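PDB 4DMO: N-hydroxyarylamine O-acetyltransferase from Bacillus cereus, which acetylates arylamines through a non-canonical catalytic triad and probably also transfers acetyl groups to the oxygen of N-hydroxyarylamines. Local coordinates for residues Leu218-Lys221 against Gly226-Ser229; Ala33-Val38 against Ser130-Ala135; Pro39-Asn44 against Lys59-Val64; Ala228-Asp233 against Thr254-Ser259. All coordinates share one frame; numbering follows the deposited sequence.

Contact 1 of 4, residues Leu218-Lys221 against Gly226-Ser229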
loop_
_atom_site.group_PDB
_atom_site.type_symbol
_atom_site.label_atom_id
_atom_site.label_comp_id
_atom_site.label_asym_id
_atom_site.label_seq_id
_atom_site.Cartn_x
_atom_site.Cartn_y
_atom_site.Cartn_z
ATOM N N LEU A 218 -11.312 8.540 -1.310
ATOM C CA LEU A 218 -10.639 8.062 -0.125
ATOM C C LEU A 218 -9.132 8.291 -0.323
ATOM O O LEU A 218 -8.539 7.776 -1.273
ATOM C CB LEU A 218 -10.951 6.589 0.026
ATOM C CG LEU A 218 -10.773 5.900 1.359
ATOM C CD1 LEU A 218 -11.395 4.499 1.256
ATOM C CD2 LEU A 218 -9.323 5.798 1.720
ATOM N N ILE A 219 -8.525 9.102 0.533
ATOM C CA ILE A 219 -7.084 9.371 0.462
ATOM C C ILE A 219 -6.490 9.318 1.864
ATOM O O ILE A 219 -6.913 10.077 2.722
ATOM C CB ILE A 219 -6.752 10.764 -0.089
ATOM C CG1 ILE A 219 -7.347 10.995 -1.497
ATOM C CG2 ILE A 219 -5.248 10.937 -0.139
ATOM C CD1 ILE A 219 -8.663 11.703 -1.467
ATOM N N VAL A 220 -5.490 8.462 2.087
ATOM C CA VAL A 220 -4.790 8.456 3.367
ATOM C C VAL A 220 -3.269 8.437 3.147
ATOM O O VAL A 220 -2.770 7.865 2.180
ATOM C CB VAL A 220 -5.230 7.256 4.241
ATOM C CG1 VAL A 220 -5.034 5.995 3.518
ATOM C CG2 VAL A 220 -4.435 7.172 5.536
ATOM N N LYS A 221 -2.547 9.097 4.049
ATOM C CA LYS A 221 -1.103 9.094 4.028
ATOM C C LYS A 221 -0.534 9.264 5.418
ATOM O O LYS A 221 -1.016 10.084 6.188
ATOM C CB LYS A 221 -0.583 10.219 3.173
ATOM C CG LYS A 221 0.867 10.055 2.858
ATOM C CD LYS A 221 1.397 11.151 1.921
ATOM C CE LYS A 221 1.452 12.511 2.564
ATOM N NZ LYS A 221 2.377 12.491 3.700
ATOM N N GLY A 226 2.026 11.202 12.611
ATOM C CA GLY A 226 0.779 10.445 12.611
ATOM C C GLY A 226 0.278 10.064 11.220
ATOM O O GLY A 226 0.899 9.243 10.536
ATOM N N HIS A 227 -0.862 10.633 10.827
ATOM C CA HIS A 227 -1.432 10.413 9.498
ATOM C C HIS A 227 -2.524 11.451 9.180
ATOM O O HIS A 227 -2.945 12.241 10.038
ATOM C CB HIS A 227 -1.989 9.014 9.400
ATOM C CG HIS A 227 -3.301 8.864 10.087
ATOM N ND1 HIS A 227 -4.504 9.097 9.450
ATOM C CD2 HIS A 227 -3.601 8.535 11.359
ATOM C CE1 HIS A 227 -5.486 8.908 10.305
ATOM N NE2 HIS A 227 -4.963 8.592 11.479
ATOM N N ALA A 228 -2.934 11.477 7.917
ATOM C CA ALA A 228 -3.952 12.394 7.435
ATOM C C ALA A 228 -4.848 11.616 6.464
ATOM O O ALA A 228 -4.348 10.799 5.690
ATOM C CB ALA A 228 -3.319 13.559 6.762
ATOM N N SER A 229 -6.159 11.836 6.559
ATOM C CA SER A 229 -7.166 11.135 5.759
ATOM C C SER A 229 -8.166 12.124 5.195
ATOM O O SER A 229 -8.605 13.045 5.882
ATOM C CB SER A 229 -7.917 10.112 6.601
ATOM O OG SER A 229 -7.021 9.241 7.239
#

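Contact 2 of 4, residues Ala33-Val38 against Ser130-Ala135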
loop_
_atom_site.group_PDB
_atom_site.type_symbol
_atom_site.label_atom_id
_atom_site.label_comp_id
_atom_site.label_asym_id
_atom_site.label_seq_id
_atom_site.Cartn_x
_atom_site.Cartn_y
_atom_site.Cartn_z
ATOM N N ALA A 33 10.009 6.003 3.873
ATOM C CA ALA A 33 9.995 7.109 2.932
ATOM C C ALA A 33 8.806 6.988 1.967
ATOM O O ALA A 33 8.149 7.981 1.673
ATOM C CB ALA A 33 11.324 7.181 2.154
ATOM N N MET A 34 8.532 5.787 1.466
ATOM C CA MET A 34 7.388 5.611 0.583
ATOM C C MET A 34 6.105 5.996 1.296
ATOM O O MET A 34 5.255 6.621 0.687
ATOM C CB MET A 34 7.274 4.200 0.043
ATOM C CG MET A 34 6.162 4.084 -0.971
ATOM S SD MET A 34 6.254 2.582 -1.906
ATOM C CE MET A 34 4.767 2.639 -2.874
ATOM N N ALA A 35 5.970 5.672 2.585
ATOM C CA ALA A 35 4.734 5.993 3.290
ATOM C C ALA A 35 4.599 7.466 3.477
ATOM O O ALA A 35 3.487 7.962 3.537
ATOM C CB ALA A 35 4.677 5.329 4.629
ATOM N N GLN A 36 5.732 8.166 3.624
ATOM C CA GLN A 36 5.693 9.613 3.852
ATOM C C GLN A 36 5.347 10.389 2.573
ATOM O O GLN A 36 4.821 11.506 2.631
ATOM C CB GLN A 36 7.020 10.104 4.476
ATOM C CG GLN A 36 7.280 9.576 5.912
ATOM C CD GLN A 36 6.155 9.943 6.915
ATOM O OE1 GLN A 36 5.737 11.084 7.018
ATOM N NE2 GLN A 36 5.709 8.961 7.674
ATOM N N THR A 37 5.589 9.775 1.415
ATOM C CA THR A 37 5.491 10.502 0.154
ATOM C C THR A 37 4.378 10.041 -0.790
ATOM O O THR A 37 3.812 10.857 -1.483
ATOM C CB THR A 37 6.874 10.513 -0.635
ATOM O OG1 THR A 37 7.344 9.171 -0.876
ATOM C CG2 THR A 37 7.955 11.346 0.098
ATOM N N VAL A 38 4.092 8.747 -0.828
ATOM C CA VAL A 38 3.090 8.208 -1.719
ATOM C C VAL A 38 1.850 7.850 -0.955
ATOM O O VAL A 38 1.858 6.957 -0.119
ATOM C CB VAL A 38 3.570 6.951 -2.428
ATOM C CG1 VAL A 38 2.599 6.574 -3.512
ATOM C CG2 VAL A 38 4.959 7.170 -3.004
ATOM N N SER A 130 -3.365 2.788 5.555
ATOM C CA SER A 130 -2.428 3.313 6.537
ATOM C C SER A 130 -1.931 2.215 7.504
ATOM O O SER A 130 -1.153 2.472 8.416
ATOM C CB SER A 130 -3.120 4.417 7.334
ATOM O OG SER A 130 -4.209 3.875 8.061
ATOM N N TYR A 131 -2.338 0.978 7.275
ATOM C CA TYR A 131 -1.930 -0.121 8.131
ATOM C C TYR A 131 -0.592 -0.684 7.692
ATOM O O TYR A 131 -0.487 -1.828 7.269
ATOM C CB TYR A 131 -3.019 -1.193 8.129
ATOM C CG TYR A 131 -4.284 -0.673 8.792
ATOM C CD1 TYR A 131 -4.261 -0.260 10.096
ATOM C CD2 TYR A 131 -5.477 -0.580 8.108
ATOM C CE1 TYR A 131 -5.394 0.217 10.719
ATOM C CE2 TYR A 131 -6.611 -0.092 8.714
ATOM C CZ TYR A 131 -6.561 0.306 10.023
ATOM O OH TYR A 131 -7.684 0.787 10.667
ATOM N N LEU A 132 0.446 0.137 7.800
ATOM C CA LEU A 132 1.712 -0.175 7.170
ATOM C C LEU A 132 2.767 -0.597 8.182
ATOM O O LEU A 132 3.035 0.107 9.146
ATOM C CB LEU A 132 2.201 1.040 6.365
ATOM C CG LEU A 132 1.275 1.542 5.222
ATOM C CD1 LEU A 132 1.810 2.846 4.579
ATOM C CD2 LEU A 132 1.057 0.448 4.123
ATOM N N PRO A 133 3.414 -1.736 7.930
ATOM C CA PRO A 133 4.464 -2.199 8.841
ATOM C C PRO A 133 5.723 -1.314 8.804
ATOM O O PRO A 133 6.494 -1.362 9.751
ATOM C CB PRO A 133 4.774 -3.618 8.334
ATOM C CG PRO A 133 3.608 -4.015 7.489
ATOM C CD PRO A 133 3.134 -2.718 6.865
ATOM N N LEU A 134 5.917 -0.542 7.732
ATOM C CA LEU A 134 7.102 0.319 7.550
ATOM C C LEU A 134 8.419 -0.455 7.601
ATOM O O LEU A 134 9.502 0.111 7.782
ATOM C CB LEU A 134 7.110 1.445 8.570
ATOM C CG LEU A 134 5.799 2.221 8.496
ATOM C CD1 LEU A 134 5.799 3.261 9.560
ATOM C CD2 LEU A 134 5.606 2.863 7.157
ATOM N N ALA A 135 8.316 -1.761 7.425
ATOM C CA ALA A 135 9.490 -2.607 7.319
ATOM C C ALA A 135 9.053 -3.974 6.810
ATOM O O ALA A 135 7.866 -4.293 6.847
ATOM C CB ALA A 135 10.177 -2.719 8.676
#

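Contact 3 of 4, residues Pro39-Asn44 against Lys59-Val64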
loop_
_atom_site.group_PDB
_atom_site.type_symbol
_atom_site.label_atom_id
_atom_site.label_comp_id
_atom_site.label_asym_id
_atom_site.label_seq_id
_atom_site.Cartn_x
_atom_site.Cartn_y
_atom_site.Cartn_z
ATOM N N PRO A 39 0.768 8.572 -1.220
ATOM C CA PRO A 39 -0.462 8.296 -0.496
ATOM C C PRO A 39 -1.266 7.126 -1.060
ATOM O O PRO A 39 -1.151 6.735 -2.232
ATOM C CB PRO A 39 -1.238 9.595 -0.645
ATOM C CG PRO A 39 -0.770 10.162 -1.895
ATOM C CD PRO A 39 0.649 9.749 -2.078
ATOM N N PHE A 40 -2.097 6.573 -0.179
ATOM C CA PHE A 40 -3.110 5.607 -0.543
ATOM C C PHE A 40 -4.282 6.403 -1.057
ATOM O O PHE A 40 -4.844 7.222 -0.322
ATOM C CB PHE A 40 -3.493 4.796 0.712
ATOM C CG PHE A 40 -4.430 3.622 0.457
ATOM C CD1 PHE A 40 -3.952 2.433 -0.061
ATOM C CD2 PHE A 40 -5.766 3.711 0.769
ATOM C CE1 PHE A 40 -4.814 1.349 -0.286
ATOM C CE2 PHE A 40 -6.626 2.632 0.573
ATOM C CZ PHE A 40 -6.161 1.458 0.042
ATOM N N GLU A 41 -4.624 6.222 -2.331
ATOM C CA GLU A 41 -5.729 6.983 -2.938
ATOM C C GLU A 41 -6.432 6.235 -4.072
ATOM O O GLU A 41 -5.838 5.420 -4.782
ATOM C CB GLU A 41 -5.246 8.337 -3.447
ATOM C CG GLU A 41 -4.100 8.240 -4.442
ATOM C CD GLU A 41 -4.406 8.870 -5.785
ATOM O OE1 GLU A 41 -5.510 8.648 -6.342
ATOM O OE2 GLU A 41 -3.511 9.543 -6.295
ATOM N N ASN A 42 -7.715 6.518 -4.248
ATOM C CA ASN A 42 -8.531 5.775 -5.200
ATOM C C ASN A 42 -9.092 6.610 -6.326
ATOM O O ASN A 42 -10.067 6.211 -6.977
ATOM C CB ASN A 42 -9.711 5.154 -4.482
ATOM C CG ASN A 42 -10.700 6.180 -4.017
ATOM O OD1 ASN A 42 -10.356 7.342 -3.797
ATOM N ND2 ASN A 42 -11.952 5.760 -3.880
ATOM N N LEU A 43 -8.508 7.773 -6.536
ATOM C CA LEU A 43 -9.151 8.778 -7.356
ATOM C C LEU A 43 -9.227 8.377 -8.831
ATOM O O LEU A 43 -10.144 8.805 -9.518
ATOM C CB LEU A 43 -8.478 10.149 -7.153
ATOM C CG LEU A 43 -8.479 10.654 -5.694
ATOM C CD1 LEU A 43 -7.846 12.005 -5.603
ATOM C CD2 LEU A 43 -9.898 10.751 -5.209
ATOM N N ASN A 44 -8.315 7.534 -9.318
ATOM C CA ASN A 44 -8.373 7.156 -10.728
ATOM C C ASN A 44 -9.533 6.206 -11.055
ATOM O O ASN A 44 -9.892 6.059 -12.211
ATOM C CB ASN A 44 -7.028 6.596 -11.233
ATOM C CG ASN A 44 -6.734 5.140 -10.776
ATOM O OD1 ASN A 44 -7.514 4.482 -10.088
ATOM N ND2 ASN A 44 -5.591 4.643 -11.212
ATOM N N LYS A 59 5.149 3.820 -13.242
ATOM C CA LYS A 59 6.223 4.824 -13.194
ATOM C C LYS A 59 5.672 6.215 -13.520
ATOM O O LYS A 59 6.017 7.188 -12.861
ATOM C CB LYS A 59 7.344 4.463 -14.177
ATOM C CG LYS A 59 8.457 5.512 -14.237
ATOM C CD LYS A 59 9.700 5.003 -14.998
ATOM C CE LYS A 59 9.442 4.908 -16.492
ATOM N NZ LYS A 59 10.613 4.337 -17.246
ATOM N N GLU A 60 4.809 6.276 -14.532
ATOM C CA GLU A 60 4.168 7.510 -15.006
ATOM C C GLU A 60 3.162 8.067 -14.003
ATOM O O GLU A 60 3.216 9.230 -13.660
ATOM C CB GLU A 60 3.449 7.237 -16.332
ATOM C CG GLU A 60 2.507 8.356 -16.812
ATOM C CD GLU A 60 3.192 9.395 -17.692
ATOM O OE1 GLU A 60 4.445 9.395 -17.747
ATOM O OE2 GLU A 60 2.479 10.238 -18.296
ATOM N N LYS A 61 2.241 7.227 -13.532
ATOM C CA LYS A 61 1.237 7.684 -12.576
ATOM C C LYS A 61 1.874 8.055 -11.228
ATOM O O LYS A 61 1.699 9.176 -10.723
ATOM C CB LYS A 61 0.127 6.625 -12.381
ATOM C CG LYS A 61 -0.978 7.120 -11.451
ATOM C CD LYS A 61 -1.890 6.032 -10.892
ATOM C CE LYS A 61 -2.987 6.639 -10.010
ATOM N NZ LYS A 61 -3.373 5.686 -8.903
ATOM N N ILE A 62 2.648 7.139 -10.660
ATOM C CA ILE A 62 3.119 7.292 -9.296
ATOM C C ILE A 62 4.382 8.122 -9.212
ATOM O O ILE A 62 4.501 8.986 -8.350
ATOM C CB ILE A 62 3.447 5.895 -8.615
ATOM C CG1 ILE A 62 2.273 4.932 -8.689
ATOM C CG2 ILE A 62 3.832 6.069 -7.159
ATOM C CD1 ILE A 62 1.172 5.254 -7.754
ATOM N N LEU A 63 5.354 7.827 -10.068
ATOM C CA LEU A 63 6.673 8.443 -9.917
ATOM C C LEU A 63 6.774 9.764 -10.682
ATOM O O LEU A 63 7.265 10.757 -10.159
ATOM C CB LEU A 63 7.785 7.479 -10.349
ATOM C CG LEU A 63 7.712 6.084 -9.743
ATOM C CD1 LEU A 63 8.877 5.233 -10.210
ATOM C CD2 LEU A 63 7.684 6.141 -8.219
ATOM N N VAL A 64 6.275 9.783 -11.906
ATOM C CA VAL A 64 6.365 10.979 -12.730
ATOM C C VAL A 64 5.268 11.970 -12.357
ATOM O O VAL A 64 5.560 13.121 -12.053
ATOM C CB VAL A 64 6.288 10.643 -14.246
ATOM C CG1 VAL A 64 6.291 11.928 -15.086
ATOM C CG2 VAL A 64 7.446 9.727 -14.664
HETATM O O HOH W 1 -6.092 6.444 -7.927
#

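Contact 4 of 4, residues Ala228-Asp233 against Thr254-Ser259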
loop_
_atom_site.group_PDB
_atom_site.type_symbol
_atom_site.label_atom_id
_atom_site.label_comp_id
_atom_site.label_asym_id
_atom_site.label_seq_id
_atom_site.Cartn_x
_atom_site.Cartn_y
_atom_site.Cartn_z
ATOM N N ALA A 228 -2.934 11.477 7.917
ATOM C CA ALA A 228 -3.952 12.394 7.435
ATOM C C ALA A 228 -4.848 11.616 6.464
ATOM O O ALA A 228 -4.348 10.799 5.690
ATOM C CB ALA A 228 -3.319 13.559 6.762
ATOM N N SER A 229 -6.159 11.836 6.559
ATOM C CA SER A 229 -7.166 11.135 5.759
ATOM C C SER A 229 -8.166 12.124 5.195
ATOM O O SER A 229 -8.605 13.045 5.882
ATOM C CB SER A 229 -7.917 10.112 6.601
ATOM O OG SER A 229 -7.021 9.241 7.239
ATOM N N LEU A 230 -8.506 11.950 3.927
ATOM C CA LEU A 230 -9.430 12.858 3.254
ATOM C C LEU A 230 -10.518 12.075 2.534
ATOM O O LEU A 230 -10.266 11.013 1.952
ATOM C CB LEU A 230 -8.685 13.773 2.277
ATOM C CG LEU A 230 -9.511 14.776 1.454
ATOM C CD1 LEU A 230 -10.180 15.794 2.352
ATOM C CD2 LEU A 230 -8.655 15.471 0.408
ATOM N N THR A 231 -11.748 12.573 2.658
ATOM C CA THR A 231 -12.878 12.057 1.895
ATOM C C THR A 231 -13.706 13.227 1.333
ATOM O O THR A 231 -13.400 14.411 1.563
ATOM C CB THR A 231 -13.810 11.151 2.734
ATOM O OG1 THR A 231 -14.625 11.979 3.573
ATOM C CG2 THR A 231 -13.022 10.156 3.550
ATOM N N LYS A 232 -14.779 12.878 0.633
ATOM C CA LYS A 232 -15.582 13.859 -0.071
ATOM C C LYS A 232 -16.011 14.893 0.944
ATOM O O LYS A 232 -16.249 16.060 0.608
ATOM C CB LYS A 232 -16.822 13.186 -0.692
ATOM C CG LYS A 232 -17.313 13.747 -2.028
ATOM C CD LYS A 232 -18.126 12.673 -2.818
ATOM C CE LYS A 232 -17.855 12.716 -4.347
ATOM N NZ LYS A 232 -18.335 11.490 -5.063
ATOM N N ASP A 233 -16.115 14.470 2.197
ATOM C CA ASP A 233 -16.726 15.354 3.171
ATOM C C ASP A 233 -15.813 15.838 4.293
ATOM O O ASP A 233 -16.057 16.905 4.828
ATOM C CB ASP A 233 -17.970 14.680 3.760
ATOM C CG ASP A 233 -19.217 14.924 2.920
ATOM O OD1 ASP A 233 -19.305 15.992 2.270
ATOM O OD2 ASP A 233 -20.101 14.040 2.897
ATOM N N THR A 254 -9.380 20.574 -3.694
ATOM C CA THR A 254 -8.222 20.558 -4.595
ATOM C C THR A 254 -6.966 21.011 -3.912
ATOM O O THR A 254 -5.894 20.417 -4.073
ATOM C CB THR A 254 -8.430 21.474 -5.819
ATOM O OG1 THR A 254 -9.331 20.851 -6.732
ATOM C CG2 THR A 254 -7.089 21.756 -6.537
ATOM N N ASN A 255 -7.095 22.090 -3.160
ATOM C CA ASN A 255 -5.990 22.578 -2.364
ATOM C C ASN A 255 -5.497 21.519 -1.380
ATOM O O ASN A 255 -4.308 21.258 -1.304
ATOM C CB ASN A 255 -6.388 23.866 -1.634
ATOM C CG ASN A 255 -6.581 25.027 -2.584
ATOM O OD1 ASN A 255 -5.929 25.104 -3.620
ATOM N ND2 ASN A 255 -7.503 25.909 -2.256
ATOM N N LEU A 256 -6.411 20.903 -0.653
ATOM C CA LEU A 256 -6.058 19.876 0.303
ATOM C C LEU A 256 -5.368 18.667 -0.345
ATOM O O LEU A 256 -4.466 18.069 0.235
ATOM C CB LEU A 256 -7.299 19.420 1.059
ATOM C CG LEU A 256 -7.746 20.354 2.197
ATOM C CD1 LEU A 256 -9.122 19.953 2.768
ATOM C CD2 LEU A 256 -6.711 20.395 3.311
ATOM N N LEU A 257 -5.845 18.269 -1.511
ATOM C CA LEU A 257 -5.263 17.140 -2.201
ATOM C C LEU A 257 -3.828 17.452 -2.465
ATOM O O LEU A 257 -2.959 16.615 -2.289
ATOM C CB LEU A 257 -5.995 16.848 -3.508
ATOM C CG LEU A 257 -7.285 16.035 -3.412
ATOM C CD1 LEU A 257 -7.896 15.923 -4.801
ATOM C CD2 LEU A 257 -7.057 14.668 -2.858
ATOM N N HIS A 258 -3.572 18.690 -2.857
ATOM C CA HIS A 258 -2.217 19.078 -3.206
ATOM C C HIS A 258 -1.358 19.355 -1.988
ATOM O O HIS A 258 -0.251 18.827 -1.859
ATOM C CB HIS A 258 -2.208 20.314 -4.099
ATOM C CG HIS A 258 -0.829 20.805 -4.378
ATOM N ND1 HIS A 258 -0.313 21.941 -3.789
ATOM C CD2 HIS A 258 0.166 20.284 -5.129
ATOM C CE1 HIS A 258 0.932 22.110 -4.188
ATOM N NE2 HIS A 258 1.245 21.123 -5.012
ATOM N N SER A 259 -1.868 20.176 -1.089
ATOM C CA SER A 259 -1.111 20.591 0.099
ATOM C C SER A 259 -0.829 19.453 1.098
ATOM O O SER A 259 0.241 19.404 1.718
ATOM C CB SER A 259 -1.873 21.714 0.809
ATOM O OG SER A 259 -1.789 22.871 0.027
#

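Contact 1 of 4, residues Leu218-Lys221 against Gly226-Ser229
Lys221 and Ala228 bond to each other twice through their main chains. Lys221 N donates to Ala228 O at 3.0 Å, with 161° at the hydrogen, and Ala228 N returns a bond to Lys221 O at 2.9 Å. This antiparallel hydrogen-bonded pair is followed by the non-hydrogen-bonded pair Val220-Ser229, whose CA atoms come within 4.3 Å. There, besides accepting N-H bonds, the carbonyls meet CA-H groups: Ser229 CA lies 3.2 Å from Ile219 O, and Val220 CA is 3.3 Å from Ala228 O. The two runs are part of the beta hairpin of strands 218-223 and 226-231, which lies between strands 40-41 and 234-239 of an antiparallel sheet. On the face carrying Val220 and Ser229, the CG2 methyl of Val220, anti to the backbone N, reaches across to Ser229 OG at 3.7 Å. That hydroxyl in turn sits in the plane of the His227 ring, at its edge, while the same methyl approaches the ring obliquely. A beta-branched valine suits an extended strand, and this one also meets Phe40 and Ser130. The other face holds the small Ala228 beside Lys221, whose CG stands anti to the backbone N (chi1 -166°); the aliphatic chain then folds away from the partner strand and brings NZ to Gln36 O. Ile219 packs toward helix 250-261 through Tyr253, Leu257 and Phe261.

Contact 2 of 4, residues Ala33-Val38 against Ser130-Ala135
Ala35 points its methyl group into the angle between two leucines of the facing loop. Leu134 comes from one flank, with CD2 3.7 Å from Ala35 CB, and Leu132 from the other, with CD1 3.8 Å from the same carbon. Leu132 CD1 and Leu134 CD2 are 4.6 Å apart, and at Ala35 CB the directions to them open at roughly 76°, so the alanine is a small knob received between two branches. Both leucines adopt the same shape, with CG beside the backbone N and anti to the carbonyl carbon (chi1 -60° for Leu132 and -55° for Leu134), and each extends only one of its methyls to the helix. Leu132 starts out facing the helix, following an inverse gamma turn centred on Tyr131. Leu134 has a left-handed backbone conformation, and it is the end of its side chain that swings back to the helix. An alanine on this face lets the irregular 130-135 chain come close: Ala35 CA lies 7.5 Å from Leu134 CA. The contact joins the C-terminal end of helix 27-37 to the loop between strands 120-124 and 137-138. The helix finishes just beyond: Val38 N bonds to Met34 O at 2.9 Å, and Thr37 OG1 donates back to Ala33 O from above the carbonyl plane. Leu222 of strand 218-223 also touches Ala35. No hydrogen bond links the two segments; Leu132 O finds its partners in Thr148 OG1 and Ser146 OG, and the contact itself rests on apolar fit.

Contact 3 of 4, residues Pro39-Asn44 against Lys59-Val64
Lys61 CE lies 3.5 Å from Asn44 ND2, the two side chains running nearly perpendicular. Lys61 NZ comes to 3.4 Å from Asn44 ND2, but two donors cannot bond each other; both turn to Glu73 OE1 as a common acceptor. Lys61 also donates to Gly68 O and to a bridging water, 3.0 Å from its NZ. The water ties the segments together: it accepts from Asn44 N at 2.8 Å and is bonded to Glu41 OE1 at 2.8 Å. Thus Glu41 and Lys61, whose OE1 and NZ are 4.5 Å apart, are linked through water without a direct salt bridge. A long, nearly extended lysine (chi1 -176°) suits this span, bending only at its last torsion. The second shell fixes the carboxylate. Leu43 N donates to Glu41 OE1 at 3.1 Å, nearly along the C-O axis, while Arg67 and Gly68 N hold OE2, so both oxygens are engaged. Within 59-64 it is Lys61 that reaches the junction where short strand 40-41 gives way to helix 43-46. That strand pairs with strand 218-223 through Phe40 and Val220, and Leu43 continues on to helix 250-261.

Contact 4 of 4, residues Ala228-Asp233 against Thr254-Ser259
Leu230 CD2 meets Leu257 CD2 at 3.7 Å, and the same methyl lies 4.1 Å from Leu257 CG. This is the tight part of the contact. The two leucines cross at about a right angle, so one methyl of the strand residue rests against the branch of the helix residue. Leu230 has its CG anti to the backbone N (chi1 179°), which sends the side chain straight out from the strand toward the helix, whereas Leu257 has its CG beside its own backbone N and turns its branch end back to the sheet. Both are buried, and leucine fits because its forked end fills space between a flat sheet and a rounded helix without asking for polar partners. Packing loosens toward Leu256, which is partly exposed, unlike the buried pair Leu230 and Leu257: Leu256 CB stands 4.2 Å from Leu230 CD2, and Leu256 CD1 passes 4.3 Å from Leu230 CD1. Val248 touches both Leu230 and Leu256 and so shares this outer margin. Beyond it the chemistry turns polar. Thr254, Asn255, His258 and Ser259 occupy the exposed side of the helix, where Ser259 N bonds to Asn255 O at 2.7 Å within the helix. The strand likewise runs out into the exposed Lys232 and Asp233, residues at ease in water. Helix 250-261 thus lies against one face of the sheet near the chain's C-terminus: Tyr253 and Phe261 also pack on Leu230, and Phe261 reaches Ala228, with strand 218-223 alongside.

Overall arrangement
Contacts 1 and 4 share strand 226-231: contact 1 joins it to strand 218-223 by main-chain bonds, and contact 4 packs helix 250-261 on it through apolar side chains, leucines in the two segments. Contact 3 brings in the edge strand 40-41, where Phe40 N bonds to Val220 O, and is the most polar, relying on charged groups and a bridging water. Contact 2 lies deepest, its centre about 7 Å from the chain's centre, and is purely apolar; contact 4, about 18 Å out, is apolar too but is bordered by exposed polar residues. Val220 packing on Ser130 ties contact 1 to contact 2, while Leu257 meets Leu43, joining contacts 3 and 4.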